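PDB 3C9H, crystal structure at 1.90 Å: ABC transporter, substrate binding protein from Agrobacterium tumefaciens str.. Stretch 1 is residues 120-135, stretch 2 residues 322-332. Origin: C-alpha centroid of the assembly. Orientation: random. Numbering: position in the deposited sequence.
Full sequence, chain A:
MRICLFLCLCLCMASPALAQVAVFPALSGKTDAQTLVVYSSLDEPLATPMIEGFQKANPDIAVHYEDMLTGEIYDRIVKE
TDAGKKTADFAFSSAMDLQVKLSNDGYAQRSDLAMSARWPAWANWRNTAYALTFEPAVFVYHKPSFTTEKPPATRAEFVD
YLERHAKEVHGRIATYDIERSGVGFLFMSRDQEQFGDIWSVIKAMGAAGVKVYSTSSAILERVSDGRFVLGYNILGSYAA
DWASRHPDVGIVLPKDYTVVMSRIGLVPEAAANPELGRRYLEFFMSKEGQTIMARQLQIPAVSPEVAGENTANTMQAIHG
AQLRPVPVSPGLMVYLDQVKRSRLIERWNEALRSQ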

ATOM      1  N   PRO A 120      -2.548  -5.209  18.013  1.00 23.30           N
ATOM      2  CA  PRO A 120      -2.523  -3.813  18.442  1.00 23.46           C
ATOM      3  C   PRO A 120      -3.853  -3.134  18.170  1.00 23.49           C
ATOM      4  O   PRO A 120      -4.439  -3.326  17.101  1.00 23.00           O
ATOM      5  CB  PRO A 120      -1.378  -3.232  17.622  1.00 23.43           C
ATOM      6  CG  PRO A 120      -0.447  -4.389  17.475  1.00 23.00           C
ATOM      7  CD  PRO A 120      -1.357  -5.536  17.215  1.00 23.96           C
ATOM      8  N   ALA A 121      -4.336  -2.371  19.147  1.00 24.08           N
ATOM      9  CA  ALA A 121      -5.686  -1.817  19.120  1.00 24.33           C
ATOM     10  C   ALA A 121      -5.915  -0.877  17.933  1.00 24.61           C
ATOM     11  O   ALA A 121      -6.988  -0.885  17.305  1.00 26.17           O
ATOM     12  CB  ALA A 121      -5.990  -1.109  20.472  1.00 25.08           C
ATOM     13  N   TRP A 122      -4.916  -0.072  17.619  1.00 24.22           N
ATOM     14  CA  TRP A 122      -4.984   0.807  16.456  1.00 24.46           C
ATOM     15  C   TRP A 122      -5.194   0.035  15.140  1.00 23.74           C
ATOM     16  O   TRP A 122      -5.694   0.586  14.172  1.00 24.86           O
ATOM     17  CB  TRP A 122      -3.705   1.647  16.344  1.00 24.64           C
ATOM     18  CG  TRP A 122      -2.453   0.909  15.980  1.00 25.09           C
ATOM     19  CD1 TRP A 122      -1.502   0.448  16.839  1.00 25.31           C
ATOM     20  CD2 TRP A 122      -1.978   0.599  14.656  1.00 24.34           C
ATOM     21  NE1 TRP A 122      -0.491  -0.159  16.146  1.00 25.59           N
ATOM     22  CE2 TRP A 122      -0.760  -0.079  14.801  1.00 25.31           C
ATOM     23  CE3 TRP A 122      -2.479   0.817  13.367  1.00 25.82           C
ATOM     24  CZ2 TRP A 122      -0.021  -0.521  13.717  1.00 25.45           C
ATOM     25  CZ3 TRP A 122      -1.774   0.330  12.292  1.00 25.09           C
ATOM     26  CH2 TRP A 122      -0.546  -0.307  12.468  1.00 25.84           C
ATOM     27  N   ALA A 123      -4.778  -1.222  15.127  1.00 23.11           N
ATOM     28  CA  ALA A 123      -4.710  -2.049  13.931  1.00 22.90           C
ATOM     29  C   ALA A 123      -5.899  -3.012  13.815  1.00 23.16           C
ATOM     30  O   ALA A 123      -5.897  -3.915  12.976  1.00 22.35           O
ATOM     31  CB  ALA A 123      -3.369  -2.810  13.891  1.00 21.32           C
ATOM     32  N   ASN A 124      -6.932  -2.798  14.629  1.00 23.75           N
ATOM     33  CA  ASN A 124      -8.102  -3.664  14.629  1.00 24.47           C
ATOM     34  C   ASN A 124      -9.398  -2.851  14.689  1.00 25.38           C
ATOM     35  O   ASN A 124      -9.664  -2.188  15.697  1.00 25.45           O
ATOM     36  CB  ASN A 124      -8.011  -4.590  15.839  1.00 25.05           C
ATOM     37  CG  ASN A 124      -9.171  -5.544  15.943  1.00 23.97           C
ATOM     38  OD1 ASN A 124     -10.130  -5.458  15.187  1.00 25.89           O
ATOM     39  ND2 ASN A 124      -9.084  -6.464  16.888  1.00 23.42           N
ATOM     40  N   TRP A 125     -10.186  -2.891  13.618  1.00 26.41           N
ATOM     41  CA  TRP A 125     -11.561  -2.378  13.624  1.00 26.08           C
ATOM     42  C   TRP A 125     -12.547  -3.548  13.788  1.00 25.54           C
ATOM     43  O   TRP A 125     -12.736  -4.337  12.872  1.00 22.17           O
ATOM     44  CB  TRP A 125     -11.893  -1.603  12.339  1.00 29.56           C
ATOM     45  CG  TRP A 125     -13.232  -0.884  12.406  1.00 30.23           C
ATOM     46  CD1 TRP A 125     -13.504   0.272  13.085  1.00 34.00           C
ATOM     47  CD2 TRP A 125     -14.483  -1.285  11.793  1.00 33.60           C
ATOM     48  NE1 TRP A 125     -14.828   0.613  12.933  1.00 33.42           N
ATOM     49  CE2 TRP A 125     -15.449  -0.325  12.153  1.00 33.60           C
ATOM     50  CE3 TRP A 125     -14.881  -2.381  11.012  1.00 34.49           C
ATOM     51  CZ2 TRP A 125     -16.794  -0.407  11.726  1.00 34.98           C
ATOM     52  CZ3 TRP A 125     -16.221  -2.460  10.582  1.00 32.93           C
ATOM     53  CH2 TRP A 125     -17.152  -1.485  10.938  1.00 33.46           C
ATOM     54  N   ARG A 126     -13.113  -3.670  14.988  1.00 24.24           N
ATOM     55  CA  ARG A 126     -14.198  -4.615  15.288  1.00 25.58           C
ATOM     56  C   ARG A 126     -13.957  -6.061  14.933  1.00 23.67           C
ATOM     57  O   ARG A 126     -14.894  -6.758  14.546  1.00 23.17           O
ATOM     58  CB  ARG A 126     -15.471  -4.166  14.587  1.00 25.39           C
ATOM     59  CG  ARG A 126     -15.897  -2.794  14.998  1.00 28.87           C
ATOM     60  CD  ARG A 126     -17.304  -2.566  14.567  1.00 31.84           C
ATOM     61  NE  ARG A 126     -17.793  -1.289  15.052  1.00 37.36           N
ATOM     62  CZ  ARG A 126     -18.834  -0.631  14.539  1.00 40.04           C
ATOM     63  NH1 ARG A 126     -19.511  -1.101  13.485  1.00 40.94           N
ATOM     64  NH2 ARG A 126     -19.178   0.531  15.072  1.00 40.55           N
ATOM     65  N   ASN A 127     -12.717  -6.518  15.109  1.00 23.02           N
ATOM     66  CA  ASN A 127     -12.321  -7.903  14.790  1.00 22.50           C
ATOM     67  C   ASN A 127     -12.660  -8.278  13.336  1.00 21.62           C
ATOM     68  O   ASN A 127     -12.746  -9.457  12.988  1.00 20.82           O
ATOM     69  CB  ASN A 127     -12.976  -8.881  15.779  1.00 22.60           C
ATOM     70  CG  ASN A 127     -12.145  -9.120  17.042  1.00 23.58           C
ATOM     71  OD1 ASN A 127     -12.324 -10.144  17.708  1.00 27.51           O
ATOM     72  ND2 ASN A 127     -11.259  -8.202  17.378  1.00 19.64           N
ATOM     73  N   THR A 128     -12.768  -7.255  12.495  1.00 20.81           N
ATOM     74  CA  THR A 128     -13.278  -7.384  11.133  1.00 20.83           C
ATOM     75  C   THR A 128     -12.239  -6.988  10.073  1.00 20.28           C
ATOM     76  O   THR A 128     -11.947  -7.781   9.180  1.00 21.53           O
ATOM     77  CB  THR A 128     -14.574  -6.543  10.953  1.00 19.87           C
ATOM     78  OG1 THR A 128     -15.567  -7.027  11.862  1.00 20.98           O
ATOM     79  CG2 THR A 128     -15.136  -6.690   9.518  1.00 20.36           C
ATOM     80  N   ALA A 129     -11.731  -5.753  10.174  1.00 19.97           N
ATOM     81  CA  ALA A 129     -10.628  -5.223   9.373  1.00 19.51           C
ATOM     82  C   ALA A 129      -9.364  -5.087  10.228  1.00 19.55           C
ATOM     83  O   ALA A 129      -9.373  -4.437  11.308  1.00 20.32           O
ATOM     84  CB  ALA A 129     -11.002  -3.857   8.820  1.00 18.99           C
ATOM     85  N   TYR A 130      -8.291  -5.715   9.770  1.00 18.40           N
ATOM     86  CA  TYR A 130      -7.025  -5.727  10.474  1.00 18.56           C
ATOM     87  C   TYR A 130      -5.911  -5.122   9.638  1.00 18.47           C
ATOM     88  O   TYR A 130      -5.679  -5.546   8.494  1.00 17.77           O
ATOM     89  CB  TYR A 130      -6.632  -7.165  10.803  1.00 18.39           C
ATOM     90  CG  TYR A 130      -7.581  -7.911  11.722  1.00 18.16           C
ATOM     91  CD1 TYR A 130      -7.371  -7.907  13.081  1.00 19.30           C
ATOM     92  CD2 TYR A 130      -8.657  -8.665  11.222  1.00 17.64           C
ATOM     93  CE1 TYR A 130      -8.216  -8.605  13.959  1.00 18.88           C
ATOM     94  CE2 TYR A 130      -9.511  -9.363  12.093  1.00 18.05           C
ATOM     95  CZ  TYR A 130      -9.275  -9.328  13.456  1.00 18.28           C
ATOM     96  OH  TYR A 130     -10.062 -10.008  14.329  1.00 18.16           O
ATOM     97  N   ALA A 131      -5.195  -4.180  10.221  1.00 18.83           N
ATOM     98  CA  ALA A 131      -3.993  -3.616   9.624  1.00 19.28           C
ATOM     99  C   ALA A 131      -2.873  -4.599   9.856  1.00 20.30           C
ATOM    100  O   ALA A 131      -2.621  -4.996  11.008  1.00 21.36           O
ATOM    101  CB  ALA A 131      -3.626  -2.278  10.293  1.00 19.75           C
ATOM    102  N   LEU A 132      -2.164  -4.977   8.807  1.00 20.07           N
ATOM    103  CA  LEU A 132      -1.182  -6.086   8.904  1.00 20.02           C
ATOM    104  C   LEU A 132       0.286  -5.758   8.640  1.00 20.78           C
ATOM    105  O   LEU A 132       1.156  -6.613   8.878  1.00 20.72           O
ATOM    106  CB  LEU A 132      -1.618  -7.238   7.980  1.00 20.64           C
ATOM    107  CG  LEU A 132      -3.016  -7.792   8.274  1.00 20.90           C
ATOM    108  CD1 LEU A 132      -3.500  -8.713   7.112  1.00 21.84           C
ATOM    109  CD2 LEU A 132      -3.020  -8.534   9.608  1.00 22.88           C
ATOM    110  N   THR A 133       0.551  -4.556   8.115  1.00 21.38           N
ATOM    111  CA  THR A 133       1.880  -4.119   7.732  1.00 21.30           C
ATOM    112  C   THR A 133       2.045  -2.664   8.172  1.00 22.11           C
ATOM    113  O   THR A 133       1.080  -2.017   8.573  1.00 22.75           O
ATOM    114  CB  THR A 133       2.066  -4.160   6.196  1.00 21.32           C
ATOM    115  OG1 THR A 133       1.252  -3.136   5.579  1.00 20.26           O
ATOM    116  CG2 THR A 133       1.712  -5.553   5.623  1.00 19.54           C
ATOM    117  N   PHE A 134       3.258  -2.147   8.033  1.00 22.60           N
ATOM    118  CA  PHE A 134       3.574  -0.754   8.405  1.00 23.18           C
ATOM    119  C   PHE A 134       4.573  -0.251   7.338  1.00 23.77           C
ATOM    120  O   PHE A 134       5.767  -0.507   7.435  1.00 24.79           O
ATOM    121  CB  PHE A 134       4.165  -0.795   9.832  1.00 24.32           C
ATOM    122  CG  PHE A 134       4.206   0.529  10.551  1.00 24.18           C
ATOM    123  CD1 PHE A 134       3.055   1.065  11.124  1.00 27.62           C
ATOM    124  CD2 PHE A 134       5.405   1.209  10.696  1.00 26.27           C
ATOM    125  CE1 PHE A 134       3.101   2.290  11.819  1.00 27.64           C
ATOM    126  CE2 PHE A 134       5.466   2.428  11.380  1.00 26.43           C
ATOM    127  CZ  PHE A 134       4.311   2.966  11.941  1.00 26.18           C
ATOM    128  N   GLU A 135       4.062   0.406   6.291  1.00 22.97           N
ATOM    129  CA  GLU A 135       4.843   0.732   5.058  1.00 22.70           C
ATOM    130  C   GLU A 135       4.847   2.229   4.711  1.00 22.47           C
ATOM    131  O   GLU A 135       3.797   2.818   4.581  1.00 22.80           O
ATOM    132  CB  GLU A 135       4.274  -0.058   3.865  1.00 22.17           C
ATOM    133  CG  GLU A 135       4.528  -1.570   3.970  1.00 22.88           C
ATOM    134  CD  GLU A 135       3.745  -2.346   2.930  1.00 22.58           C
ATOM    135  OE1 GLU A 135       4.134  -2.286   1.743  1.00 22.93           O
ATOM    136  OE2 GLU A 135       2.717  -2.965   3.288  1.00 22.77           O
ATOM    137  N   GLN A 322       8.476  11.887  13.001  1.00 37.05           N
ATOM    138  CA  GLN A 322       8.627  11.957  11.537  1.00 36.57           C
ATOM    139  C   GLN A 322       7.516  11.129  10.867  1.00 35.39           C
ATOM    140  O   GLN A 322       6.958  11.543   9.846  1.00 34.02           O
ATOM    141  CB  GLN A 322       9.997  11.418  11.126  1.00 36.50           C
ATOM    142  CG  GLN A 322      10.315  11.407   9.612  1.00 37.42           C
ATOM    143  CD  GLN A 322      11.581  10.577   9.291  1.00 38.64           C
ATOM    144  OE1 GLN A 322      11.919  10.330   8.121  1.00 41.13           O
ATOM    145  NE2 GLN A 322      12.280  10.143  10.342  1.00 40.50           N
ATOM    146  N   LEU A 323       7.190   9.975  11.466  1.00 34.49           N
ATOM    147  CA  LEU A 323       6.195   9.039  10.909  1.00 34.65           C
ATOM    148  C   LEU A 323       4.770   9.494  11.167  1.00 34.69           C
ATOM    149  O   LEU A 323       4.435   9.922  12.279  1.00 33.53           O
ATOM    150  CB  LEU A 323       6.362   7.638  11.502  1.00 34.31           C
ATOM    151  CG  LEU A 323       7.734   6.983  11.381  1.00 33.72           C
ATOM    152  CD1 LEU A 323       7.672   5.522  11.789  1.00 34.09           C
ATOM    153  CD2 LEU A 323       8.315   7.130   9.984  1.00 32.81           C
ATOM    154  N   ARG A 324       3.929   9.383  10.138  1.00 34.94           N
ATOM    155  CA  ARG A 324       2.529   9.763  10.214  1.00 35.70           C
ATOM    156  C   ARG A 324       1.649   8.569   9.785  1.00 35.93           C
ATOM    157  O   ARG A 324       1.145   8.544   8.659  1.00 34.58           O
ATOM    158  CB  ARG A 324       2.256  10.998   9.343  1.00 36.20           C
ATOM    159  CG  ARG A 324       3.158  12.209   9.630  1.00 37.99           C
ATOM    160  CD  ARG A 324       3.059  12.636  11.106  1.00 42.49           C
ATOM    161  NE  ARG A 324       3.343  14.058  11.292  1.00 44.70           N
ATOM    162  CZ  ARG A 324       4.554  14.610  11.240  1.00 47.93           C
ATOM    163  NH1 ARG A 324       5.621  13.863  11.019  1.00 51.19           N
ATOM    164  NH2 ARG A 324       4.709  15.914  11.411  1.00 48.18           N
ATOM    165  N   PRO A 325       1.479   7.573  10.685  1.00 36.95           N
ATOM    166  CA  PRO A 325       0.625   6.415  10.367  1.00 37.62           C
ATOM    167  C   PRO A 325      -0.848   6.737  10.454  1.00 38.48           C
ATOM    168  O   PRO A 325      -1.223   7.778  10.990  1.00 37.27           O
ATOM    169  CB  PRO A 325       1.001   5.370  11.419  1.00 37.46           C
ATOM    170  CG  PRO A 325       1.609   6.154  12.561  1.00 37.91           C
ATOM    171  CD  PRO A 325       2.080   7.477  12.030  1.00 37.14           C
ATOM    172  N   VAL A 326      -1.665   5.817   9.932  1.00 40.00           N
ATOM    173  CA  VAL A 326      -3.119   5.968   9.863  1.00 40.86           C
ATOM    174  C   VAL A 326      -3.771   4.875  10.756  1.00 42.12           C
ATOM    175  O   VAL A 326      -3.521   3.678  10.563  1.00 41.18           O
ATOM    176  CB  VAL A 326      -3.614   5.820   8.392  1.00 40.66           C
ATOM    177  CG1 VAL A 326      -5.050   6.255   8.262  1.00 39.96           C
ATOM    178  CG2 VAL A 326      -2.702   6.618   7.408  1.00 40.42           C
ATOM    179  N   PRO A 327      -4.581   5.284  11.752  1.00 43.50           N
ATOM    180  CA  PRO A 327      -5.270   4.315  12.625  1.00 44.24           C
ATOM    181  C   PRO A 327      -6.554   3.749  11.989  1.00 45.25           C
ATOM    182  O   PRO A 327      -7.209   4.442  11.198  1.00 45.96           O
ATOM    183  CB  PRO A 327      -5.599   5.140  13.869  1.00 44.74           C
ATOM    184  CG  PRO A 327      -5.761   6.566  13.350  1.00 44.59           C
ATOM    185  CD  PRO A 327      -4.887   6.685  12.115  1.00 44.28           C
ATOM    186  N   VAL A 328      -6.900   2.508  12.335  1.00 45.59           N
ATOM    187  CA  VAL A 328      -8.078   1.805  11.772  1.00 46.30           C
ATOM    188  C   VAL A 328      -9.285   1.800  12.736  1.00 47.35           C
ATOM    189  O   VAL A 328     -10.448   1.863  12.314  1.00 47.09           O
ATOM    190  CB  VAL A 328      -7.736   0.326  11.469  1.00 45.91           C
ATOM    191  CG1 VAL A 328      -8.820  -0.324  10.640  1.00 45.25           C
ATOM    192  CG2 VAL A 328      -6.385   0.207  10.764  1.00 46.67           C
ATOM    193  N   SER A 329      -8.981   1.709  14.034  1.00 48.61           N
ATOM    194  CA  SER A 329      -9.967   1.471  15.094  1.00 49.39           C
ATOM    195  C   SER A 329     -11.084   2.522  15.245  1.00 50.57           C
ATOM    196  O   SER A 329     -12.180   2.177  15.717  1.00 51.00           O
ATOM    197  CB  SER A 329      -9.241   1.290  16.434  1.00 49.36           C
ATOM    198  OG  SER A 329      -8.380   2.391  16.712  1.00 48.43           O
ATOM    199  N   PRO A 330     -10.824   3.800  14.876  1.00 51.61           N
ATOM    200  CA  PRO A 330     -11.940   4.763  14.921  1.00 52.15           C
ATOM    201  C   PRO A 330     -12.933   4.543  13.779  1.00 52.82           C
ATOM    202  O   PRO A 330     -14.075   4.986  13.862  1.00 52.95           O
ATOM    203  CB  PRO A 330     -11.249   6.140  14.782  1.00 52.55           C
ATOM    204  CG  PRO A 330      -9.765   5.876  14.885  1.00 52.35           C
ATOM    205  CD  PRO A 330      -9.579   4.452  14.433  1.00 52.06           C
ATOM    206  N   GLY A 331     -12.495   3.876  12.716  1.00 53.12           N
ATOM    207  CA  GLY A 331     -13.395   3.537  11.629  1.00 53.22           C
ATOM    208  C   GLY A 331     -13.444   4.640  10.597  1.00 53.61           C
ATOM    209  O   GLY A 331     -12.466   5.374  10.384  1.00 53.29           O
ATOM    210  N   LEU A 332     -14.601   4.757   9.959  1.00 53.93           N
ATOM    211  CA  LEU A 332     -14.696   5.464   8.680  1.00 54.04           C
ATOM    212  C   LEU A 332     -14.480   6.980   8.836  1.00 54.23           C
ATOM    213  O   LEU A 332     -14.022   7.654   7.902  1.00 54.28           O
ATOM    214  CB  LEU A 332     -16.038   5.118   8.000  1.00 54.31           C
ATOM    215  CG  LEU A 332     -16.139   5.131   6.467  1.00 53.93           C
ATOM    216  CD1 LEU A 332     -14.850   4.659   5.770  1.00 53.67           C
ATOM    217  CD2 LEU A 332     -17.353   4.308   6.059  1.00 53.23           C
TER

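Within residues 120-135, strands 124-125 and 129-131 form a short hairpin, and residues 322-332 lie against this stretch, with about 515 Å² buried between them. The hairpin is held by its own backbone: Trp125 N donates to Ala129 O (2.9 Å), Ala129 N returns to Trp125 O (3.2 Å), and Ala131 N reaches Ala123 O (2.9 Å). Trp125 O also accepts from Thr128 N (2.9 Å), so this carbonyl serves two amides at the bend. There, Asn124 OD1 takes the amide of Asn127 N (2.8 Å), and Thr128 OG1 donates to Arg126 O (2.8 Å), satisfying polar groups within the loop.

Across the stretches, one acceptor does the bonding. Trp122 O receives Val328 N at 2.9 Å with a nearly straight geometry (159°), and Ser329 N at 3.5 Å in a weak second bond (142°). The second stretch turns at this point: a type I turn runs from Val328 to Gly331, closed by Gly331 N to Val328 O (2.9 Å), so Val328 is bonded at both ends: its N-H to Trp122 O, its carbonyl to the turn's own Gly331 N.

Val328 points its side chain into the hairpin and is the most covered residue of the contact. Its CG1 packs 3.7 Å from Trp125 CB, and its CG2 lies 3.7 Å from Ala131 CB, so both methyls find apolar partners. The Trp125 indole extends along the turn, CD1 lying 3.5 Å from Val328 O and 3.5 Å from Ser329 O, the latter at the ring edge. Its NE1 sits 3.5 Å from Gly331 CA; a CB on Gly331 would clash with NE1, and the backbone angles there (89°/-149°) themselves call for glycine.

Farther along, Phe134 makes a separate apolar contact: Leu323 CD1 meets the ring edge at CE2 (3.8 Å), while Pro325 CB approaches CE1 (3.7 Å). Its neighbours in sequence bond to each other: Thr133 OG1 donates to Glu135 OE2 (2.7 Å).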